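Side-chain contacts in transcriptional regulator (TetR/AcrR family) (Bacillus halodurans, PDB 5GP9), which probably represses fatty acid degradation genes by binding their operator DNA, in a manner controlled by a long-chain fatty acyl effector: residues D9-A14 / L45-K50; A14-I19 / I55-E60; F157-E162 / K181-L186. All coordinates share one frame; numbering follows the deposited sequence.

Interaction 1 (D9-A14 / L45-K50); sequences DQIIDA and LYFNNK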
# COMPACT_ATOMS: atom_id res chain seq x y z
N ASP A 9 -7.76 20.40 18.44
CA ASP A 9 -6.48 20.36 17.80
C ASP A 9 -5.41 19.98 18.70
O ASP A 9 -4.53 19.23 18.31
CB ASP A 9 -6.14 21.71 17.19
CG ASP A 9 -7.01 22.03 16.04
OD1 ASP A 9 -6.92 21.30 15.04
OD2 ASP A 9 -7.81 23.01 16.11
N GLN A 10 -5.36 20.48 19.95
CA GLN A 10 -4.23 20.09 20.77
C GLN A 10 -4.26 18.56 21.08
O GLN A 10 -3.22 17.98 21.21
CB GLN A 10 -4.05 20.94 22.07
CG GLN A 10 -4.91 20.60 23.22
CD GLN A 10 -5.11 21.78 24.21
OE1 GLN A 10 -5.74 22.77 23.87
NE2 GLN A 10 -4.49 21.71 25.31
N ILE A 11 -5.43 17.96 21.24
CA ILE A 11 -5.46 16.52 21.51
C ILE A 11 -5.00 15.70 20.29
O ILE A 11 -4.13 14.83 20.42
CB ILE A 11 -6.86 16.07 21.99
CG1 ILE A 11 -7.15 16.70 23.35
CG2 ILE A 11 -6.93 14.59 22.13
CD1 ILE A 11 -8.65 16.72 23.62
N ILE A 12 -5.57 16.02 19.13
CA ILE A 12 -5.22 15.28 17.89
C ILE A 12 -3.77 15.53 17.54
O ILE A 12 -3.06 14.61 17.16
CB ILE A 12 -6.17 15.54 16.74
CG1 ILE A 12 -6.12 16.95 16.29
CG2 ILE A 12 -7.54 14.97 17.08
CD1 ILE A 12 -6.28 16.98 14.78
N ASP A 13 -3.27 16.77 17.70
CA ASP A 13 -1.85 17.01 17.40
C ASP A 13 -0.98 16.20 18.33
O ASP A 13 0.05 15.63 17.93
CB ASP A 13 -1.48 18.51 17.59
CG ASP A 13 -2.02 19.40 16.52
OD1 ASP A 13 -2.57 18.89 15.53
OD2 ASP A 13 -1.90 20.66 16.80
N ALA A 14 -1.35 16.10 19.63
CA ALA A 14 -0.63 15.29 20.54
C ALA A 14 -0.70 13.82 20.16
O ALA A 14 0.28 13.10 20.32
CB ALA A 14 -1.17 15.45 21.99
N LEU A 45 -13.87 13.65 27.29
CA LEU A 45 -14.91 14.55 26.88
C LEU A 45 -14.97 14.68 25.35
O LEU A 45 -16.01 14.99 24.80
CB LEU A 45 -14.66 15.95 27.45
CG LEU A 45 -14.69 16.14 28.98
CD1 LEU A 45 -14.79 17.64 29.32
CD2 LEU A 45 -15.84 15.36 29.59
N TYR A 46 -13.84 14.44 24.68
CA TYR A 46 -13.71 14.65 23.24
C TYR A 46 -13.81 13.35 22.44
O TYR A 46 -14.39 13.36 21.37
CB TYR A 46 -12.38 15.36 22.94
CG TYR A 46 -12.45 16.87 23.13
CD1 TYR A 46 -12.35 17.44 24.40
CD2 TYR A 46 -12.54 17.73 21.99
CE1 TYR A 46 -12.47 18.84 24.57
CE2 TYR A 46 -12.61 19.13 22.15
CZ TYR A 46 -12.54 19.69 23.40
OH TYR A 46 -12.64 21.09 23.52
N PHE A 47 -13.24 12.29 22.98
CA PHE A 47 -13.02 10.98 22.36
C PHE A 47 -13.21 9.81 23.36
O PHE A 47 -12.70 9.86 24.49
CB PHE A 47 -11.58 10.90 21.84
CG PHE A 47 -11.23 12.01 20.89
CD1 PHE A 47 -11.69 12.02 19.59
CD2 PHE A 47 -10.44 13.04 21.33
CE1 PHE A 47 -11.43 13.08 18.73
CE2 PHE A 47 -10.12 14.04 20.44
CZ PHE A 47 -10.65 14.07 19.20
N ASN A 48 -13.80 8.70 22.90
CA ASN A 48 -14.06 7.51 23.77
C ASN A 48 -12.83 6.70 24.15
O ASN A 48 -12.71 6.21 25.25
CB ASN A 48 -15.14 6.60 23.08
CG ASN A 48 -16.54 7.24 23.06
OD1 ASN A 48 -17.36 6.93 23.92
ND2 ASN A 48 -16.83 8.14 22.12
N ASN A 49 -11.86 6.57 23.24
CA ASN A 49 -10.73 5.74 23.43
C ASN A 49 -9.75 6.08 22.32
O ASN A 49 -10.04 6.94 21.47
CB ASN A 49 -11.10 4.23 23.39
CG ASN A 49 -11.52 3.76 22.01
OD1 ASN A 49 -11.95 4.56 21.14
ND2 ASN A 49 -11.45 2.41 21.80
N LYS A 50 -8.62 5.41 22.35
CA LYS A 50 -7.54 5.63 21.40
C LYS A 50 -7.98 5.53 19.94
O LYS A 50 -7.54 6.30 19.10
CB LYS A 50 -6.43 4.64 21.73
CG LYS A 50 -5.25 4.66 20.79
CD LYS A 50 -4.10 3.85 21.34
CE LYS A 50 -4.45 2.38 21.56
NZ LYS A 50 -3.15 1.68 21.58
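Ile11 reaches out from helix 8-26 to the aromatic pair Tyr46 and Phe47, where the predicted helix-turn-helix of this TetR-family DNA-binding domain comes to its end. No hydrogen bond crosses the contact; it is made by two branched aliphatic residues packing against two rings, with about 160 Å² buried in all. Tyr46 comes first along 45-50. Ile11 CD1 sits over one face of the Tyr46 ring in a CH-pi contact, 4.2 Å from the centroid. The methyl stands 26° off the ring normal and lies over the CG side. Tyr46 CG is 3.8 Å from Ile11 CD1. A tyrosine suits this less buried place because its apolar face can meet the isoleucine while its polar end goes its own way: Tyr46 OH is hydrogen-bonded to the backbone N of Lys7. Phe47 follows in an extended conformation and turns its wholly apolar ring into the interior. With CG2 of Ile11 anti to the backbone N and CG1 beside it (chi1 -67°), the two branches diverge: CG1 carries CD1 to Tyr46, whereas Ile11 CG2 meets Phe47 CE2 at 3.7 Å. The two side chains run past each other in opposite senses. Further along the same ring, Phe47 CZ lies 3.9 Å from Ile12 CG2, whose approach, like that of Ile11 CG2, is oblique to the ring. Phe47 also packs on Asp52 and Val53 of helix 50-74, and is therefore wedged between that helix and helix 8-26. Past it the chain turns into this next helix: the side chain of Asn49, at the N-cap, bonds through OD1 to Asp52 N, and Lys50 NZ hydrogen-bonds to the backbone carbonyl oxygens of Tyr24 and Ala27.

Interaction 2 (A14-I19 / I55-E60); sequences AAVQVI and ISLFQE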
# COMPACT_ATOMS: atom_id res chain seq x y z
N ALA A 14 -1.35 16.10 19.63
CA ALA A 14 -0.63 15.29 20.54
C ALA A 14 -0.70 13.82 20.16
O ALA A 14 0.28 13.10 20.32
CB ALA A 14 -1.17 15.45 21.99
N ALA A 15 -1.87 13.40 19.73
CA ALA A 15 -2.08 11.99 19.35
C ALA A 15 -1.14 11.60 18.18
O ALA A 15 -0.52 10.49 18.25
CB ALA A 15 -3.51 11.71 19.03
N VAL A 16 -0.98 12.51 17.21
CA VAL A 16 -0.11 12.25 16.06
C VAL A 16 1.33 12.06 16.58
O VAL A 16 2.03 11.10 16.24
CB VAL A 16 -0.20 13.33 14.99
CG1 VAL A 16 0.95 13.23 13.95
CG2 VAL A 16 -1.53 13.31 14.32
N GLN A 17 1.74 12.93 17.51
CA GLN A 17 3.07 12.86 18.07
C GLN A 17 3.31 11.57 18.82
O GLN A 17 4.29 10.89 18.58
CB GLN A 17 3.33 14.06 18.96
CG GLN A 17 4.73 13.98 19.53
CD GLN A 17 5.03 15.13 20.44
OE1 GLN A 17 5.15 16.29 19.99
NE2 GLN A 17 5.11 14.83 21.74
N VAL A 18 2.39 11.19 19.69
CA VAL A 18 2.56 10.03 20.51
C VAL A 18 2.53 8.72 19.71
O VAL A 18 3.35 7.81 19.93
CB VAL A 18 1.49 10.02 21.60
CG1 VAL A 18 1.44 8.68 22.33
CG2 VAL A 18 1.77 11.17 22.55
N ILE A 19 1.62 8.68 18.76
CA ILE A 19 1.48 7.52 17.90
C ILE A 19 2.68 7.39 17.02
O ILE A 19 3.17 6.28 16.83
CB ILE A 19 0.16 7.49 17.12
CG1 ILE A 19 -1.07 7.38 18.03
CG2 ILE A 19 0.14 6.40 16.05
CD1 ILE A 19 -2.42 7.64 17.38
N ILE A 55 -9.33 7.55 14.29
CA ILE A 55 -10.19 7.77 13.17
C ILE A 55 -10.67 9.19 13.07
O ILE A 55 -10.87 9.66 11.98
CB ILE A 55 -11.41 6.77 13.24
CG1 ILE A 55 -10.92 5.34 13.22
CG2 ILE A 55 -12.37 6.95 12.09
CD1 ILE A 55 -10.16 4.95 11.93
N SER A 56 -10.88 9.91 14.20
CA SER A 56 -11.38 11.27 14.13
C SER A 56 -10.36 12.16 13.43
O SER A 56 -10.73 12.96 12.58
CB SER A 56 -11.64 11.86 15.52
OG SER A 56 -12.51 10.96 16.22
N LEU A 57 -9.13 11.97 13.82
CA LEU A 57 -8.02 12.78 13.25
C LEU A 57 -7.82 12.51 11.80
O LEU A 57 -7.67 13.46 10.99
CB LEU A 57 -6.72 12.60 14.00
CG LEU A 57 -5.71 11.46 13.95
CD1 LEU A 57 -4.73 11.53 12.78
CD2 LEU A 57 -4.87 11.47 15.19
N PHE A 58 -7.98 11.21 11.42
CA PHE A 58 -7.82 10.84 10.02
C PHE A 58 -8.89 11.46 9.20
O PHE A 58 -8.66 12.04 8.15
CB PHE A 58 -7.62 9.30 9.88
CG PHE A 58 -7.32 8.85 8.45
CD1 PHE A 58 -6.24 9.34 7.77
CD2 PHE A 58 -8.15 7.97 7.80
CE1 PHE A 58 -5.99 8.98 6.45
CE2 PHE A 58 -7.88 7.58 6.51
CZ PHE A 58 -6.83 8.10 5.84
N GLN A 59 -10.12 11.42 9.70
CA GLN A 59 -11.23 11.96 8.97
C GLN A 59 -11.15 13.48 8.80
O GLN A 59 -11.48 14.01 7.74
CB GLN A 59 -12.47 11.67 9.77
CG GLN A 59 -13.81 11.95 9.18
CD GLN A 59 -14.82 11.19 10.07
OE1 GLN A 59 -14.61 11.00 11.30
NE2 GLN A 59 -15.84 10.67 9.45
N GLU A 60 -10.71 14.15 9.84
CA GLU A 60 -10.79 15.61 9.84
C GLU A 60 -9.75 16.11 8.85
O GLU A 60 -10.05 16.89 7.94
CB GLU A 60 -10.59 16.12 11.25
CG GLU A 60 -10.67 17.64 11.41
CD GLU A 60 -9.31 18.25 11.15
OE1 GLU A 60 -8.30 17.72 11.72
OE2 GLU A 60 -9.26 19.24 10.38
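Leu57 meets helix 8-26 with both of its methyls. Its CD2 does most of the work, lying 3.9 Å from Val16 CG2 and 4.1 Å from Ala15 CB, so that one methyl rests against two successive residues. Leu57 CD1 comes to the same valine branch, with Val16 CG2 4.0 Å away. The branch that does the touching on Val16 is the one beside the backbone N, since CG1 is turned to the far side from that N (chi1 167°). The short side chain of Ala15 meets Leu57 CD2 with its one methyl. Leu57 itself has an unusual shape for a helical leucine: CG lies between the backbone N and the carbonyl carbon (chi1 78°), and with this torsion both methyls reach Val16 CG2, the two side chains crossing at a slant. The CA atoms of Val16 and Leu57 are 8.4 Å apart.

The contact joins the first helix of the TetR DNA-binding domain to helix 50-74, the long helix that connects this domain with the effector-binding part in the TetR fold. All three touching residues are buried and apolar, as befits a junction without a hydrogen bond across it. Farther out, Ala15 packs on Ile32 of helix 29-36, and Val16 and Ile19 pack on helix 98-107. Next to Leu57 in sequence, Phe58 touches the bound palmitic acid and packs on Ile119 and Val122 of helix 113-139.

Interaction 3 (F157-E162 / K181-L186); sequences FGTLDE and KPVHQL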
# COMPACT_ATOMS: atom_id res chain seq x y z
N PHE A 157 -3.23 6.22 -6.90
CA PHE A 157 -3.17 6.15 -5.48
C PHE A 157 -2.14 5.18 -5.07
O PHE A 157 -1.34 5.47 -4.13
CB PHE A 157 -4.50 5.80 -4.84
CG PHE A 157 -4.38 5.72 -3.36
CD1 PHE A 157 -4.26 6.91 -2.60
CD2 PHE A 157 -4.20 4.49 -2.73
CE1 PHE A 157 -3.98 6.81 -1.23
CE2 PHE A 157 -3.96 4.39 -1.39
CZ PHE A 157 -3.84 5.55 -0.64
N GLY A 158 -2.13 3.97 -5.72
CA GLY A 158 -1.21 2.97 -5.24
C GLY A 158 0.24 3.42 -5.42
O GLY A 158 1.11 3.14 -4.62
N THR A 159 0.45 4.11 -6.53
CA THR A 159 1.78 4.67 -6.82
C THR A 159 2.20 5.73 -5.82
O THR A 159 3.34 5.67 -5.25
CB THR A 159 1.90 5.16 -8.30
OG1 THR A 159 1.77 4.05 -9.16
CG2 THR A 159 3.29 5.69 -8.52
N LEU A 160 1.39 6.73 -5.65
CA LEU A 160 1.73 7.84 -4.70
C LEU A 160 1.95 7.33 -3.29
O LEU A 160 2.91 7.62 -2.62
CB LEU A 160 0.65 8.86 -4.72
CG LEU A 160 0.37 9.63 -5.99
CD1 LEU A 160 -0.75 10.66 -5.85
CD2 LEU A 160 1.61 10.29 -6.54
N ASP A 161 1.12 6.38 -2.88
CA ASP A 161 1.23 5.82 -1.56
C ASP A 161 2.48 5.04 -1.37
O ASP A 161 3.12 5.08 -0.28
CB ASP A 161 -0.02 4.93 -1.27
CG ASP A 161 -0.27 4.71 0.21
OD1 ASP A 161 -0.23 5.61 1.08
OD2 ASP A 161 -0.40 3.52 0.56
N GLU A 162 2.88 4.26 -2.35
CA GLU A 162 4.07 3.49 -2.32
C GLU A 162 5.33 4.37 -2.28
O GLU A 162 6.24 4.10 -1.52
CB GLU A 162 4.13 2.50 -3.45
CG GLU A 162 5.32 1.58 -3.51
CD GLU A 162 5.30 0.47 -2.43
OE1 GLU A 162 4.24 0.25 -1.84
OE2 GLU A 162 6.33 -0.13 -2.22
N LYS A 181 7.61 15.99 -9.98
CA LYS A 181 7.61 16.00 -11.44
C LYS A 181 7.80 14.63 -12.00
O LYS A 181 7.02 14.26 -12.87
CB LYS A 181 8.57 17.05 -11.99
CG LYS A 181 8.77 17.02 -13.48
CD LYS A 181 9.98 17.89 -13.83
CE LYS A 181 10.38 17.85 -15.28
NZ LYS A 181 9.61 18.85 -16.05
N PRO A 182 8.83 13.87 -11.57
CA PRO A 182 8.99 12.54 -12.16
C PRO A 182 7.81 11.57 -11.94
O PRO A 182 7.50 10.81 -12.85
CB PRO A 182 10.28 12.01 -11.57
CG PRO A 182 10.72 12.95 -10.57
CD PRO A 182 9.96 14.21 -10.68
N VAL A 183 7.13 11.68 -10.80
CA VAL A 183 5.96 10.74 -10.57
C VAL A 183 4.82 11.11 -11.49
O VAL A 183 4.26 10.28 -12.12
CB VAL A 183 5.52 10.76 -9.10
CG1 VAL A 183 4.19 10.06 -8.94
CG2 VAL A 183 6.58 10.13 -8.20
N HIS A 184 4.55 12.42 -11.57
CA HIS A 184 3.60 12.96 -12.48
C HIS A 184 3.80 12.48 -13.92
O HIS A 184 2.82 12.02 -14.57
CB HIS A 184 3.70 14.52 -12.40
CG HIS A 184 2.86 15.22 -13.39
ND1 HIS A 184 1.49 15.24 -13.31
CD2 HIS A 184 3.19 15.92 -14.49
CE1 HIS A 184 1.01 15.94 -14.33
NE2 HIS A 184 2.02 16.35 -15.06
N GLN A 185 5.07 12.61 -14.42
CA GLN A 185 5.33 12.26 -15.75
C GLN A 185 5.16 10.78 -15.99
O GLN A 185 4.68 10.36 -17.03
CB GLN A 185 6.77 12.63 -16.10
CG GLN A 185 7.21 14.04 -15.83
CD GLN A 185 6.87 15.06 -16.89
OE1 GLN A 185 5.76 15.09 -17.47
NE2 GLN A 185 7.81 15.97 -17.08
N LEU A 186 5.59 10.00 -15.03
CA LEU A 186 5.57 8.57 -15.10
C LEU A 186 4.13 8.04 -15.15
O LEU A 186 3.83 7.14 -15.95
CB LEU A 186 6.39 7.96 -13.95
CG LEU A 186 6.46 6.43 -13.86
CD1 LEU A 186 7.12 5.77 -15.05
CD2 LEU A 186 7.21 6.03 -12.56
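Thr159 OG1 is hydrogen-bonded to the backbone O of Met155, one turn earlier in its own helix, while its methyl faces Val183 on helix 180-189. Threonine fits here because the bond satisfies the hydroxyl within the helix and hands CG2 to the interface, although that methyl makes only a loose approach: Thr159 CG2 is 4.5 Å from Val183 CG1. The closer meeting is that of Leu160 CD2 with Val183 CG1, at 3.5 Å, a tight methyl-to-methyl contact. Leu160 leaves its helix at an angle to the partner, and it is the length of the leucine that brings CD2 across. On Val183 the CB points at helix 149-169, and the branch used is CG1, which swings to the opposite side of the CA-CB bond from the backbone N (chi1 168°). A short beta-branched residue suits this spot, where the CA atoms of Leu160 and Val183 are 7.8 Å apart. Both helices contact the second subunit, as the last two helices do in TetR-family dimers: Thr159 and Leu186 pack on Met155 of the second subunit. Within its own chain, Leu160 is further enclosed by Leu86, His90 and Phe91 of helix 79-95 and by Tyr126 of helix 113-139, while on another side of helix 149-169 Phe157 and Asp161 touch the bound palmitic acid.

Interactions 1 and 2 adjoin within the DNA-binding domain, their centres 7 Å apart, and both draw on helix 8-26. They touch directly: Phe47 CE1 lies 3.4 Å from Ser56 CB, and Ile12 CG2 lies 4.0 Å from Leu57 CB. Interaction 3 belongs to the C-terminal region, on the opposite side of the chain's centre, with its centre 25 Å from that of interaction 2 and 33 Å from that of interaction 1. The palmitic acid touches Phe58 of 55-60 and Phe157 and Asp161 of 157-162, and so lies between interactions 2 and 3, a placement consistent with an effector role.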